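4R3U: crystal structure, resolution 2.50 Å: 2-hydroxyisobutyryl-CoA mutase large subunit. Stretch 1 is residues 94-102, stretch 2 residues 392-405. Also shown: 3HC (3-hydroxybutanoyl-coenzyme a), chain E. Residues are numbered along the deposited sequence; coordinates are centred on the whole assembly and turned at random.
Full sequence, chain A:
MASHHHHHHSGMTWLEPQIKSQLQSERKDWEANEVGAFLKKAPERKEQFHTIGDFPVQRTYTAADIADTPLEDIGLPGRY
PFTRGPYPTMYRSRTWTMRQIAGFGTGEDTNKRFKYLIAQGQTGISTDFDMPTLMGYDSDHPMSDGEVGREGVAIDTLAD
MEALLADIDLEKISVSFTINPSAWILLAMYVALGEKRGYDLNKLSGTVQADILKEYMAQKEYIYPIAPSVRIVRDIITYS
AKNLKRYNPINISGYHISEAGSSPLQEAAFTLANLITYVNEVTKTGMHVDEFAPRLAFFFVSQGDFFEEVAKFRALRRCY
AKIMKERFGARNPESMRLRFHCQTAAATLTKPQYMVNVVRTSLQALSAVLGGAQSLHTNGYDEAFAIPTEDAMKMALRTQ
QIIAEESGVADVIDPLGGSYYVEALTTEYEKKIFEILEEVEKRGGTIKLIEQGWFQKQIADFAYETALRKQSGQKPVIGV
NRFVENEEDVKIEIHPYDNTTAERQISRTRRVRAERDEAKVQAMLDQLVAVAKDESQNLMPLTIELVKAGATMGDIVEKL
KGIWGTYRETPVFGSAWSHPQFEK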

ATOM      1  N   ARG A  94       2.284 -22.372  -2.701  1.00 30.34           N
ATOM      2  CA  ARG A  94       3.099 -21.935  -1.568  1.00 29.86           C
ATOM      3  C   ARG A  94       3.348 -20.438  -1.635  1.00 34.87           C
ATOM      4  O   ARG A  94       3.913 -19.952  -2.624  1.00 35.68           O
ATOM      5  CB  ARG A  94       4.435 -22.688  -1.478  1.00 29.60           C
ATOM      6  CG  ARG A  94       4.316 -24.205  -1.396  1.00 33.53           C
ATOM      7  CD  ARG A  94       4.145 -24.732   0.010  1.00 34.49           C
ATOM      8  NE  ARG A  94       4.244 -26.195   0.039  1.00 50.42           N
ATOM      9  CZ  ARG A  94       5.386 -26.878   0.123  1.00 69.50           C
ATOM     10  NH1 ARG A  94       6.552 -26.239   0.184  1.00 59.88           N
ATOM     11  NH2 ARG A  94       5.372 -28.200   0.153  1.00 51.17           N
ATOM     12  N   THR A  95       2.976 -19.711  -0.550  1.00 28.50           N
ATOM     13  CA  THR A  95       3.198 -18.264  -0.417  1.00 26.81           C
ATOM     14  C   THR A  95       4.709 -17.968  -0.320  1.00 29.04           C
ATOM     15  O   THR A  95       5.460 -18.796   0.189  1.00 30.19           O
ATOM     16  CB  THR A  95       2.518 -17.753   0.893  1.00 28.44           C
ATOM     17  OG1 THR A  95       1.154 -18.141   0.899  1.00 33.55           O
ATOM     18  CG2 THR A  95       2.585 -16.235   1.057  1.00 25.15           C
ATOM     19  N   TRP A  96       5.137 -16.764  -0.696  1.00 24.42           N
ATOM     20  CA  TRP A  96       6.530 -16.357  -0.491  1.00 23.87           C
ATOM     21  C   TRP A  96       6.844 -16.470   1.023  1.00 26.26           C
ATOM     22  O   TRP A  96       5.932 -16.398   1.852  1.00 26.94           O
ATOM     23  CB  TRP A  96       6.755 -14.893  -0.998  1.00 21.90           C
ATOM     24  CG  TRP A  96       5.902 -13.868  -0.316  1.00 21.49           C
ATOM     25  CD1 TRP A  96       6.211 -13.163   0.812  1.00 23.09           C
ATOM     26  CD2 TRP A  96       4.547 -13.523  -0.653  1.00 21.18           C
ATOM     27  NE1 TRP A  96       5.140 -12.373   1.186  1.00 22.31           N
ATOM     28  CE2 TRP A  96       4.105 -12.575   0.303  1.00 23.25           C
ATOM     29  CE3 TRP A  96       3.679 -13.883  -1.708  1.00 22.29           C
ATOM     30  CZ2 TRP A  96       2.816 -12.006   0.262  1.00 22.73           C
ATOM     31  CZ3 TRP A  96       2.405 -13.303  -1.759  1.00 23.09           C
ATOM     32  CH2 TRP A  96       1.988 -12.376  -0.787  1.00 22.86           C
ATOM     33  N   THR A  97       8.109 -16.649   1.376  1.00 22.70           N
ATOM     34  CA  THR A  97       8.507 -16.701   2.769  1.00 22.12           C
ATOM     35  C   THR A  97       8.451 -15.265   3.316  1.00 25.54           C
ATOM     36  O   THR A  97       8.952 -14.324   2.688  1.00 25.37           O
ATOM     37  CB  THR A  97       9.907 -17.323   2.927  1.00 26.69           C
ATOM     38  OG1 THR A  97       9.991 -18.552   2.202  1.00 35.61           O
ATOM     39  CG2 THR A  97      10.239 -17.640   4.365  1.00 24.21           C
ATOM     40  N   MET A  98       7.769 -15.098   4.448  1.00 21.27           N
ATOM     41  CA  MET A  98       7.688 -13.833   5.148  1.00 19.15           C
ATOM     42  C   MET A  98       8.829 -13.987   6.147  1.00 22.35           C
ATOM     43  O   MET A  98       8.731 -14.722   7.149  1.00 21.27           O
ATOM     44  CB  MET A  98       6.315 -13.665   5.801  1.00 20.49           C
ATOM     45  CG  MET A  98       5.203 -13.817   4.780  1.00 23.26           C
ATOM     46  SD  MET A  98       3.594 -13.361   5.392  1.00 25.77           S
ATOM     47  CE  MET A  98       2.600 -13.744   3.952  1.00 21.92           C
ATOM     48  N   ARG A  99       9.982 -13.444   5.729  1.00 20.27           N
ATOM     49  CA  ARG A  99      11.265 -13.588   6.403  1.00 20.66           C
ATOM     50  C   ARG A  99      11.864 -12.211   6.775  1.00 24.40           C
ATOM     51  O   ARG A  99      12.528 -11.548   5.959  1.00 21.94           O
ATOM     52  CB  ARG A  99      12.189 -14.386   5.486  1.00 19.36           C
ATOM     53  CG  ARG A  99      13.509 -14.762   6.117  1.00 26.76           C
ATOM     54  CD  ARG A  99      14.518 -15.234   5.095  1.00 20.84           C
ATOM     55  NE  ARG A  99      14.019 -16.326   4.258  1.00 23.72           N
ATOM     56  CZ  ARG A  99      13.974 -17.599   4.628  1.00 32.02           C
ATOM     57  NH1 ARG A  99      14.378 -17.962   5.837  1.00 27.37           N
ATOM     58  NH2 ARG A  99      13.512 -18.517   3.797  1.00 20.76           N
ATOM     59  N   GLN A 100      11.609 -11.805   8.041  1.00 22.77           N
ATOM     60  CA  GLN A 100      12.032 -10.548   8.638  1.00 21.50           C
ATOM     61  C   GLN A 100      13.404 -10.633   9.303  1.00 25.83           C
ATOM     62  O   GLN A 100      13.667 -11.569  10.075  1.00 27.36           O
ATOM     63  CB  GLN A 100      10.985 -10.070   9.661  1.00 21.67           C
ATOM     64  CG  GLN A 100       9.627  -9.756   9.071  1.00 14.41           C
ATOM     65  CD  GLN A 100       9.649  -8.660   8.049  1.00 21.18           C
ATOM     66  OE1 GLN A 100       9.402  -8.890   6.867  1.00 17.61           O
ATOM     67  NE2 GLN A 100       9.916  -7.440   8.482  1.00 19.24           N
ATOM     68  N   ILE A 101      14.256  -9.619   9.049  1.00 22.89           N
ATOM     69  CA  ILE A 101      15.598  -9.525   9.647  1.00 22.28           C
ATOM     70  C   ILE A 101      15.453  -9.310  11.160  1.00 24.88           C
ATOM     71  O   ILE A 101      14.605  -8.534  11.607  1.00 24.83           O
ATOM     72  CB  ILE A 101      16.455  -8.369   9.036  1.00 23.06           C
ATOM     73  CG1 ILE A 101      16.725  -8.493   7.542  1.00 22.25           C
ATOM     74  CG2 ILE A 101      17.701  -8.161   9.813  1.00 20.76           C
ATOM     75  CD1 ILE A 101      16.712  -7.110   6.861  1.00 18.24           C
ATOM     76  N   ALA A 102      16.303  -9.990  11.924  1.00 23.08           N
ATOM     77  CA  ALA A 102      16.413  -9.899  13.378  1.00 22.83           C
ATOM     78  C   ALA A 102      17.916  -9.961  13.709  1.00 24.39           C
ATOM     79  O   ALA A 102      18.641 -10.798  13.152  1.00 22.16           O
ATOM     80  CB  ALA A 102      15.670 -11.056  14.048  1.00 23.39           C
ATOM     81  N   ALA A 392       6.993  -2.360  14.901  1.00 19.31           N
ATOM     82  CA  ALA A 392       7.402  -2.009  13.549  1.00 18.29           C
ATOM     83  C   ALA A 392       7.501  -3.282  12.689  1.00 22.27           C
ATOM     84  O   ALA A 392       6.977  -3.304  11.574  1.00 23.65           O
ATOM     85  CB  ALA A 392       8.731  -1.280  13.589  1.00 18.31           C
ATOM     86  N   MET A 393       8.109  -4.353  13.227  1.00 19.20           N
ATOM     87  CA  MET A 393       8.204  -5.643  12.550  1.00 19.10           C
ATOM     88  C   MET A 393       6.871  -6.301  12.399  1.00 21.28           C
ATOM     89  O   MET A 393       6.577  -6.829  11.328  1.00 23.40           O
ATOM     90  CB  MET A 393       9.246  -6.565  13.203  1.00 21.26           C
ATOM     91  CG  MET A 393      10.694  -6.144  12.919  1.00 24.32           C
ATOM     92  SD  MET A 393      11.201  -6.218  11.160  1.00 28.55           S
ATOM     93  CE  MET A 393      10.819  -4.543  10.583  1.00 24.24           C
ATOM     94  N   LYS A 394       6.018  -6.208  13.429  1.00 18.34           N
ATOM     95  CA  LYS A 394       4.638  -6.726  13.435  1.00 16.96           C
ATOM     96  C   LYS A 394       3.855  -6.082  12.279  1.00 19.62           C
ATOM     97  O   LYS A 394       3.229  -6.800  11.502  1.00 20.34           O
ATOM     98  CB  LYS A 394       3.982  -6.420  14.770  1.00 17.95           C
ATOM     99  CG  LYS A 394       2.956  -7.461  15.212  1.00 23.01           C
ATOM    100  CD  LYS A 394       1.818  -6.909  16.078  1.00 20.00           C
ATOM    101  CE  LYS A 394       2.165  -6.031  17.244  1.00 34.85           C
ATOM    102  NZ  LYS A 394       0.944  -5.600  17.975  1.00 46.29           N
ATOM    103  N   MET A 395       3.972  -4.734  12.103  1.00 16.53           N
ATOM    104  CA  MET A 395       3.301  -3.980  11.034  1.00 15.33           C
ATOM    105  C   MET A 395       3.799  -4.423   9.654  1.00 20.56           C
ATOM    106  O   MET A 395       2.980  -4.568   8.719  1.00 22.37           O
ATOM    107  CB  MET A 395       3.456  -2.484  11.250  1.00 16.35           C
ATOM    108  CG  MET A 395       2.821  -1.603  10.140  1.00 18.75           C
ATOM    109  SD  MET A 395       1.032  -1.784   9.951  1.00 21.02           S
ATOM    110  CE  MET A 395       0.443  -1.214  11.573  1.00 18.07           C
ATOM    111  N   ALA A 396       5.124  -4.703   9.539  1.00 16.30           N
ATOM    112  CA  ALA A 396       5.756  -5.183   8.318  1.00 15.58           C
ATOM    113  C   ALA A 396       5.218  -6.551   7.947  1.00 18.97           C
ATOM    114  O   ALA A 396       4.972  -6.795   6.774  1.00 19.47           O
ATOM    115  CB  ALA A 396       7.258  -5.213   8.486  1.00 16.31           C
ATOM    116  N   LEU A 397       4.959  -7.421   8.939  1.00 17.80           N
ATOM    117  CA  LEU A 397       4.365  -8.739   8.695  1.00 18.67           C
ATOM    118  C   LEU A 397       2.878  -8.620   8.314  1.00 21.83           C
ATOM    119  O   LEU A 397       2.462  -9.284   7.372  1.00 23.98           O
ATOM    120  CB  LEU A 397       4.560  -9.675   9.902  1.00 19.45           C
ATOM    121  CG  LEU A 397       5.970 -10.225  10.081  1.00 23.24           C
ATOM    122  CD1 LEU A 397       6.194 -10.710  11.509  1.00 23.18           C
ATOM    123  CD2 LEU A 397       6.260 -11.327   9.066  1.00 23.34           C
ATOM    124  N   ARG A 398       2.098  -7.730   8.986  1.00 17.18           N
ATOM    125  CA  ARG A 398       0.681  -7.520   8.678  1.00 16.41           C
ATOM    126  C   ARG A 398       0.497  -7.043   7.240  1.00 18.34           C
ATOM    127  O   ARG A 398      -0.472  -7.435   6.575  1.00 17.49           O
ATOM    128  CB  ARG A 398       0.010  -6.561   9.684  1.00 14.11           C
ATOM    129  CG  ARG A 398      -0.069  -7.055  11.129  1.00 16.74           C
ATOM    130  CD  ARG A 398      -0.964  -8.261  11.354  1.00 22.08           C
ATOM    131  NE  ARG A 398      -0.829  -8.749  12.723  1.00 26.00           N
ATOM    132  CZ  ARG A 398      -0.053  -9.768  13.095  1.00 36.55           C
ATOM    133  NH1 ARG A 398       0.660 -10.434  12.198  1.00 17.32           N
ATOM    134  NH2 ARG A 398       0.011 -10.128  14.369  1.00 21.90           N
ATOM    135  N   THR A 399       1.461  -6.230   6.758  1.00 15.95           N
ATOM    136  CA  THR A 399       1.520  -5.707   5.395  1.00 16.72           C
ATOM    137  C   THR A 399       1.542  -6.878   4.406  1.00 22.76           C
ATOM    138  O   THR A 399       0.716  -6.927   3.480  1.00 24.26           O
ATOM    139  CB  THR A 399       2.756  -4.777   5.225  1.00 18.97           C
ATOM    140  OG1 THR A 399       2.706  -3.737   6.215  1.00 16.09           O
ATOM    141  CG2 THR A 399       2.854  -4.168   3.833  1.00 13.00           C
ATOM    142  N   GLN A 400       2.458  -7.836   4.632  1.00 19.91           N
ATOM    143  CA  GLN A 400       2.637  -9.015   3.792  1.00 19.06           C
ATOM    144  C   GLN A 400       1.376  -9.889   3.812  1.00 19.73           C
ATOM    145  O   GLN A 400       0.891 -10.305   2.763  1.00 18.83           O
ATOM    146  CB  GLN A 400       3.897  -9.799   4.242  1.00 20.00           C
ATOM    147  CG  GLN A 400       5.208  -9.118   3.848  1.00 12.51           C
ATOM    148  CD  GLN A 400       6.423 -10.020   4.006  1.00 29.40           C
ATOM    149  OE1 GLN A 400       6.554 -11.058   3.340  1.00 30.28           O
ATOM    150  NE2 GLN A 400       7.371  -9.624   4.855  1.00 17.83           N
ATOM    151  N   GLN A 401       0.860 -10.159   5.023  1.00 17.06           N
ATOM    152  CA  GLN A 401      -0.339 -10.975   5.310  1.00 16.22           C
ATOM    153  C   GLN A 401      -1.611 -10.406   4.684  1.00 20.82           C
ATOM    154  O   GLN A 401      -2.432 -11.188   4.268  1.00 22.04           O
ATOM    155  CB  GLN A 401      -0.499 -11.179   6.813  1.00 15.59           C
ATOM    156  CG  GLN A 401       0.690 -11.955   7.411  1.00 13.97           C
ATOM    157  CD  GLN A 401       0.900 -11.678   8.883  1.00 30.00           C
ATOM    158  OE1 GLN A 401       0.299 -10.771   9.487  1.00 30.23           O
ATOM    159  NE2 GLN A 401       1.777 -12.445   9.493  1.00 17.06           N
ATOM    160  N   ILE A 402      -1.747  -9.061   4.570  1.00 18.89           N
ATOM    161  CA  ILE A 402      -2.863  -8.397   3.905  1.00 19.23           C
ATOM    162  C   ILE A 402      -2.782  -8.620   2.387  1.00 22.72           C
ATOM    163  O   ILE A 402      -3.803  -8.913   1.754  1.00 23.51           O
ATOM    164  CB  ILE A 402      -2.971  -6.887   4.336  1.00 21.30           C
ATOM    165  CG1 ILE A 402      -3.758  -6.787   5.678  1.00 21.87           C
ATOM    166  CG2 ILE A 402      -3.646  -5.998   3.259  1.00 19.51           C
ATOM    167  CD1 ILE A 402      -3.450  -5.668   6.499  1.00 22.11           C
ATOM    168  N   ILE A 403      -1.570  -8.469   1.801  1.00 19.76           N
ATOM    169  CA  ILE A 403      -1.319  -8.684   0.381  1.00 18.27           C
ATOM    170  C   ILE A 403      -1.602 -10.139   0.041  1.00 24.18           C
ATOM    171  O   ILE A 403      -2.274 -10.427  -0.951  1.00 26.42           O
ATOM    172  CB  ILE A 403       0.108  -8.214  -0.021  1.00 19.80           C
ATOM    173  CG1 ILE A 403       0.240  -6.698   0.095  1.00 18.76           C
ATOM    174  CG2 ILE A 403       0.495  -8.671  -1.451  1.00 23.09           C
ATOM    175  CD1 ILE A 403       1.632  -6.222   0.037  1.00 26.84           C
ATOM    176  N   ALA A 404      -1.116 -11.063   0.878  1.00 23.49           N
ATOM    177  CA  ALA A 404      -1.277 -12.504   0.669  1.00 23.33           C
ATOM    178  C   ALA A 404      -2.688 -12.974   0.827  1.00 28.67           C
ATOM    179  O   ALA A 404      -3.144 -13.790   0.021  1.00 32.86           O
ATOM    180  CB  ALA A 404      -0.381 -13.275   1.625  1.00 23.56           C
ATOM    181  N   GLU A 405      -3.381 -12.511   1.884  1.00 22.75           N
ATOM    182  CA  GLU A 405      -4.706 -13.034   2.198  1.00 21.79           C
ATOM    183  C   GLU A 405      -5.902 -12.177   1.802  1.00 23.67           C
ATOM    184  O   GLU A 405      -6.969 -12.736   1.579  1.00 24.52           O
ATOM    185  CB  GLU A 405      -4.787 -13.441   3.678  1.00 22.66           C
ATOM    186  CG  GLU A 405      -3.646 -14.337   4.135  1.00 24.78           C
ATOM    187  CD  GLU A 405      -3.862 -15.075   5.439  1.00 39.76           C
ATOM    188  OE1 GLU A 405      -4.967 -15.628   5.647  1.00 33.15           O
ATOM    189  OE2 GLU A 405      -2.906 -15.125   6.244  1.00 39.05           O
TER
HETATM  190  N1A 3HC E 801       5.071 -25.405  -5.306  0.50 46.88           N
HETATM  191  C2A 3HC E 801       5.825 -26.567  -4.781  0.50 45.91           C
HETATM  192  N3A 3HC E 801       6.974 -26.159  -3.962  0.50 44.89           N
HETATM  193  C4A 3HC E 801       7.259 -24.854  -3.736  0.50 45.41           C
HETATM  194  C5A 3HC E 801       6.515 -23.858  -4.263  0.50 46.16           C
HETATM  195  C6A 3HC E 801       5.454 -24.141  -5.050  0.50 45.41           C
HETATM  196  N6A 3HC E 801       4.761 -23.116  -5.545  0.50 43.70           N
HETATM  197  N7A 3HC E 801       7.046 -22.705  -3.846  0.50 44.40           N
HETATM  198  C8A 3HC E 801       8.090 -22.982  -3.071  0.50 42.80           C
HETATM  199  N9A 3HC E 801       8.241 -24.302  -3.028  0.50 42.50           N
HETATM  200  C1B 3HC E 801       9.264 -25.111  -2.298  0.50 38.06           C
HETATM  201  C2B 3HC E 801      10.668 -24.881  -2.817  0.50 35.54           C
HETATM  202  O2B 3HC E 801      10.973 -25.739  -3.921  0.50 35.58           O
HETATM  203  C3B 3HC E 801      11.514 -25.200  -1.595  0.50 38.73           C
HETATM  204  O3B 3HC E 801      11.698 -26.629  -1.454  0.50 44.84           O
HETATM  205  P3B 3HC E 801      13.119 -27.311  -1.101  0.50 43.89           P
HETATM  206  O7A 3HC E 801      13.449 -26.732   0.217  0.50 45.33           O
HETATM  207  O8A 3HC E 801      12.763 -28.751  -1.072  0.50 47.76           O
HETATM  208  O9A 3HC E 801      13.968 -26.886  -2.237  0.50 39.49           O
HETATM  209  C4B 3HC E 801      10.653 -24.717  -0.433  0.50 36.96           C
HETATM  210  O4B 3HC E 801       9.273 -24.704  -0.911  0.50 38.51           O
HETATM  211  C5B 3HC E 801      11.106 -23.330   0.056  0.50 34.44           C
HETATM  212  O5B 3HC E 801      10.729 -22.317  -0.904  0.50 33.39           O
HETATM  213  P1A 3HC E 801      11.798 -21.391  -1.711  0.50 33.76           P
HETATM  214  O1A 3HC E 801      13.119 -22.065  -1.839  0.50 34.58           O
HETATM  215  O2A 3HC E 801      11.145 -20.898  -2.935  0.50 32.48           O
HETATM  216  O3A 3HC E 801      11.826 -20.143  -0.644  0.50 33.55           O
HETATM  217  P2A 3HC E 801      12.920 -19.862   0.523  0.50 29.74           P
HETATM  218  O4A 3HC E 801      12.493 -18.661   1.255  0.50 28.43           O
HETATM  219  O5A 3HC E 801      13.224 -21.094   1.291  0.50 33.02           O
HETATM  220  O6A 3HC E 801      14.194 -19.531  -0.354  0.50 28.82           O
HETATM  221  CBP 3HC E 801      15.865 -18.178  -1.472  0.50 27.99           C
HETATM  222  CCP 3HC E 801      14.366 -18.339  -1.141  0.50 29.25           C
HETATM  223  CDP 3HC E 801      16.231 -19.329  -2.418  0.50 26.17           C
HETATM  224  CEP 3HC E 801      16.080 -16.862  -2.229  0.50 28.00           C
HETATM  225  CAP 3HC E 801      16.744 -18.250  -0.178  0.50 27.59           C
HETATM  226  OAP 3HC E 801      18.167 -18.238  -0.425  0.50 27.43           O
HETATM  227  C9P 3HC E 801      16.345 -17.302   0.989  0.50 28.49           C
HETATM  228  O9P 3HC E 801      15.509 -17.640   1.829  0.50 29.02           O
HETATM  229  N8P 3HC E 801      17.031 -16.152   1.078  0.50 28.88           N
HETATM  230  C7P 3HC E 801      16.793 -15.209   2.177  0.50 26.92           C
HETATM  231  C6P 3HC E 801      17.865 -14.128   2.187  0.50 24.04           C
HETATM  232  C5P 3HC E 801      17.603 -13.059   3.253  0.50 21.79           C
HETATM  233  O5P 3HC E 801      16.576 -13.038   3.938  0.50 21.65           O
HETATM  234  N4P 3HC E 801      18.596 -12.169   3.354  0.50 20.57           N
HETATM  235  C3P 3HC E 801      18.550 -11.053   4.288  0.50 22.35           C
HETATM  236  C2P 3HC E 801      19.455  -9.976   3.755  0.50 22.78           C
HETATM  237  S1P 3HC E 801      19.407  -8.481   4.790  0.50 26.37           S
HETATM  238  C1  3HC E 801      20.616  -7.523   3.861  0.50 27.73           C
HETATM  239  O1  3HC E 801      21.656  -7.994   3.406  0.50 27.03           O
HETATM  240  C2  3HC E 801      20.248  -6.059   3.564  0.50 29.36           C
HETATM  241  C3  3HC E 801      20.466  -5.146   4.773  0.50 31.51           C
HETATM  242  O3  3HC E 801      19.702  -5.629   5.872  0.50 33.43           O
HETATM  243  C4  3HC E 801      21.954  -5.058   5.148  0.50 31.00           C

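Residues 392-405 form a continuous helix that begins earlier in the chain, held by i to i+4 backbone hydrogen bonds from Ala396 N to Ala392 O (3.1 Å) through Glu405 N to Gln401 O (2.9 Å); the bond from Gln400 N to Ala396 O, at 3.5 Å, is weak. Residues 94-102 are extended, with a short strand at Thr97 and Met98 and a weakly bonded one near Ile101 and Ala102. The extended segment runs antiparallel to the helix: CA of Thr95 lies 7.4 Å from CA of Ala404, CA of Met98 lies 7.0 Å from CA of Leu397, and CA of Gln100 lies 7.3 Å from CA of Met393. This spacing leaves room for side chains between the backbones, and every close cross-stretch contact involves at least one of them. Together the two surfaces bury 531 Å².

From Trp96 to Gln100 the side chains alternate. The CA-to-CB bonds of Trp96, Met98 and Gln100 point toward the helix, whereas those of Thr97 and Arg99 point away. On the helix, Met393, Ala396, Gln400 and Ala404 point toward the extended segment, spaced three or four residues apart as expected for one side of a helix.

Gln400 is the polar centre of the contact. Its OE1 accepts a hydrogen bond from Trp96 NE1 at 2.9 Å, approaching the indole at its edge, near the ring plane, where the N-H is directed. The same oxygen lies 3.4 Å from Met98 CG. Its amide nitrogen, NE2, is 3.0 Å from Gln100 OE1, but the angle is poor and the pair is not hydrogen-bonded; both atoms find partners elsewhere in the structure. Gln100 instead donates from NE2 to Met393 SD, a weak hydrogen bond of 3.2 Å, as befits the diffuse lone pairs of a thioether. That nitrogen also sits 3.5 Å from Ala396 CB, while the aliphatic part of Gln100 packs against Leu397, with Gln100 CG 3.7 Å from Leu397 CD2.

Apolar packing accompanies these polar contacts. The far end of the Trp96 indole reaches the helix through CH2, 3.5 Å from Ala404 CB and 4.0 Å from Ile403 CG2. Met98, with chi2 and chi3 both t, extends its thioether along the helix surface: CB lies 4.0 Å from Leu397 CD2, SD 3.8 Å from Gln401 CG and CE 3.8 Å from Ala404 CB. The small methyl of Ala404 thus meets both Trp96 and Met98. Gln401 points away at its CB, yet its CG still reaches the Met98 sulfur; its OE1 accepts a hydrogen bond from Arg398 NH1 at 2.8 Å.

The side chains turned away from the helix serve the bound 3-hydroxybutanoyl-coenzyme A. Arg99 NH2 donates to 3HC O4A at 2.7 Å, a charged group meeting a phosphate oxygen, and Thr97 OG1 lies 2.7 Å from the same O4A. Between Trp96 and Gln100, side chains pointing toward the helix thus alternate with two that bind the ligand.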